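Local coordinates for protein disulfide isomerase (Pseudomonas aeruginosa, PDB 4N30), which belongs to the DsbA branch of the thioredoxin-fold oxidoreductases and probably makes or rearranges disulfide bonds in other proteins, at residues V197-M202 and T206-A211. Residues are numbered along the deposited sequence; the frame is centred on the assembly and turned at random.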
loop_
_atom_site.group_PDB
_atom_site.type_symbol
_atom_site.label_atom_id
_atom_site.label_comp_id
_atom_site.label_asym_id
_atom_site.label_seq_id
_atom_site.Cartn_x
_atom_site.Cartn_y
_atom_site.Cartn_z
ATOM N N VAL A 197 8.690 -4.997 -13.107
ATOM C CA VAL A 197 7.780 -4.658 -14.176
ATOM C C VAL A 197 6.603 -3.889 -13.591
ATOM O O VAL A 197 6.084 -4.209 -12.512
ATOM C CB VAL A 197 7.338 -5.922 -14.915
ATOM C CG1 VAL A 197 6.552 -6.928 -14.059
ATOM C CG2 VAL A 197 6.437 -5.615 -16.098
ATOM N N LYS A 198 6.105 -2.909 -14.326
ATOM C CA LYS A 198 4.990 -2.064 -13.870
ATOM C C LYS A 198 3.724 -2.501 -14.583
ATOM O O LYS A 198 3.682 -2.763 -15.851
ATOM C CB LYS A 198 5.359 -0.634 -14.191
ATOM C CG LYS A 198 4.269 0.288 -13.691
ATOM C CD LYS A 198 4.279 1.690 -14.277
ATOM C CE LYS A 198 5.596 2.400 -14.227
ATOM N NZ LYS A 198 5.750 3.475 -15.320
ATOM N N LEU A 199 2.606 -2.504 -13.905
ATOM C CA LEU A 199 1.300 -2.819 -14.475
ATOM C C LEU A 199 0.370 -1.760 -13.930
ATOM O O LEU A 199 0.219 -1.582 -12.730
ATOM C CB LEU A 199 0.761 -4.164 -14.014
ATOM C CG LEU A 199 1.683 -5.409 -14.087
ATOM C CD1 LEU A 199 1.124 -6.562 -13.281
ATOM C CD2 LEU A 199 1.714 -5.778 -15.556
ATOM N N GLU A 200 -0.343 -1.068 -14.798
ATOM C CA GLU A 200 -1.335 -0.069 -14.371
ATOM C C GLU A 200 -2.645 -0.707 -14.262
ATOM O O GLU A 200 -3.064 -1.226 -15.317
ATOM C CB GLU A 200 -1.338 1.157 -15.315
ATOM C CG GLU A 200 -2.460 2.193 -14.820
ATOM C CD GLU A 200 -2.252 3.615 -15.346
ATOM O OE1 GLU A 200 -1.073 4.030 -15.571
ATOM O OE2 GLU A 200 -3.353 4.168 -15.647
ATOM N N GLY A 201 -3.365 -0.542 -13.142
ATOM C CA GLY A 201 -4.758 -1.064 -13.006
ATOM C C GLY A 201 -4.865 -2.234 -12.081
ATOM O O GLY A 201 -3.928 -2.646 -11.348
ATOM N N MET A 202 -6.128 -2.659 -11.981
ATOM C CA MET A 202 -6.555 -3.793 -11.167
ATOM C C MET A 202 -6.170 -5.112 -11.787
ATOM O O MET A 202 -7.055 -5.903 -12.244
ATOM C CB MET A 202 -8.042 -3.742 -10.781
ATOM C CG MET A 202 -8.373 -2.459 -10.007
ATOM S SD MET A 202 -10.143 -2.411 -9.542
ATOM C CE MET A 202 -10.913 -2.554 -11.106
ATOM N N THR A 206 -4.407 -13.555 -14.276
ATOM C CA THR A 206 -3.695 -13.842 -15.510
ATOM C C THR A 206 -2.572 -12.806 -15.732
ATOM O O THR A 206 -1.462 -13.081 -16.197
ATOM C CB THR A 206 -4.612 -13.863 -16.688
ATOM O OG1 THR A 206 -5.660 -14.791 -16.336
ATOM C CG2 THR A 206 -3.862 -14.240 -17.985
ATOM N N THR A 207 -2.918 -11.538 -15.479
ATOM C CA THR A 207 -1.990 -10.434 -15.542
ATOM C C THR A 207 -0.825 -10.644 -14.549
ATOM O O THR A 207 0.358 -10.470 -14.929
ATOM C CB THR A 207 -2.729 -9.112 -15.374
ATOM O OG1 THR A 207 -3.720 -9.044 -16.438
ATOM C CG2 THR A 207 -1.732 -7.962 -15.478
ATOM N N LEU A 208 -1.111 -10.998 -13.311
ATOM C CA LEU A 208 -0.076 -11.187 -12.343
ATOM C C LEU A 208 0.847 -12.340 -12.768
ATOM O O LEU A 208 2.074 -12.247 -12.685
ATOM C CB LEU A 208 -0.654 -11.487 -10.953
ATOM C CG LEU A 208 -1.413 -10.308 -10.325
ATOM C CD1 LEU A 208 -2.021 -10.719 -9.011
ATOM C CD2 LEU A 208 -0.581 -9.070 -10.126
ATOM N N LEU A 209 0.236 -13.468 -13.130
ATOM C CA LEU A 209 1.049 -14.651 -13.524
ATOM C C LEU A 209 1.889 -14.345 -14.700
ATOM O O LEU A 209 3.051 -14.779 -14.823
ATOM C CB LEU A 209 0.136 -15.864 -13.855
ATOM C CG LEU A 209 -0.585 -16.444 -12.629
ATOM C CD1 LEU A 209 -1.665 -17.432 -13.073
ATOM C CD2 LEU A 209 0.435 -17.044 -11.674
ATOM N N SER A 210 1.295 -13.680 -15.725
ATOM C CA SER A 210 2.093 -13.364 -16.905
ATOM C C SER A 210 3.187 -12.332 -16.690
ATOM O O SER A 210 4.235 -12.394 -17.318
ATOM C CB SER A 210 1.214 -13.007 -18.115
ATOM O OG SER A 210 0.437 -11.851 -17.937
ATOM N N ALA A 211 2.956 -11.424 -15.760
ATOM C CA ALA A 211 4.045 -10.454 -15.394
ATOM C C ALA A 211 5.177 -11.193 -14.705
ATOM O O ALA A 211 6.328 -10.850 -15.008
ATOM C CB ALA A 211 3.417 -9.419 -14.422
#
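Val197 opens the contact by setting CG1 against the methyl of Ala211, 4.0 Å from its CB. CG1 of Val197 sits between the backbone N and the carbonyl carbon of its own residue, facing the helix. Beta-branched valine suits an extended strand and offers a compact apolar side chain, which Trp214 and Leu215 of the same helix also meet. At Lys198 the alternation of the strand turns the side chain to the other face, where its ammonium bonds to the carbonyl oxygen of Lys178. Leu199 returns to the helix side and takes part in three of the four residue contacts. Its CG lies anti to the carbonyl carbon (chi1 -49°), and both branches of the forked end lie over the methyls of Thr207 and Ala211. CD1 is the closer, 3.8 Å from Ala211 CB and 3.9 Å from Thr207 CG2, while Leu208 CD2 borders it more loosely at 4.4 Å. The side chains of Leu199 and Thr207 slide past each other in opposite directions. Thr207 and Ala211, one turn apart, suit the site because a single methyl from each lets the longer leucine come close. Beyond Glu200, the phi of 109° at Gly201 would press a CB against the preceding carbonyl oxygen, so glycine fits. The chain then turns back, leaving the axes of 197-200 and 206-211 nearly antiparallel, at 165°. This strand-turn-helix unit is the C-terminal end of the thioredoxin fold. No hydrogen bond or charge pair crosses: the direct contact is purely apolar, probably stabilised by dispersion and by shielding methyls from water, while backbone bonds to strand 185-190 set the strand's position.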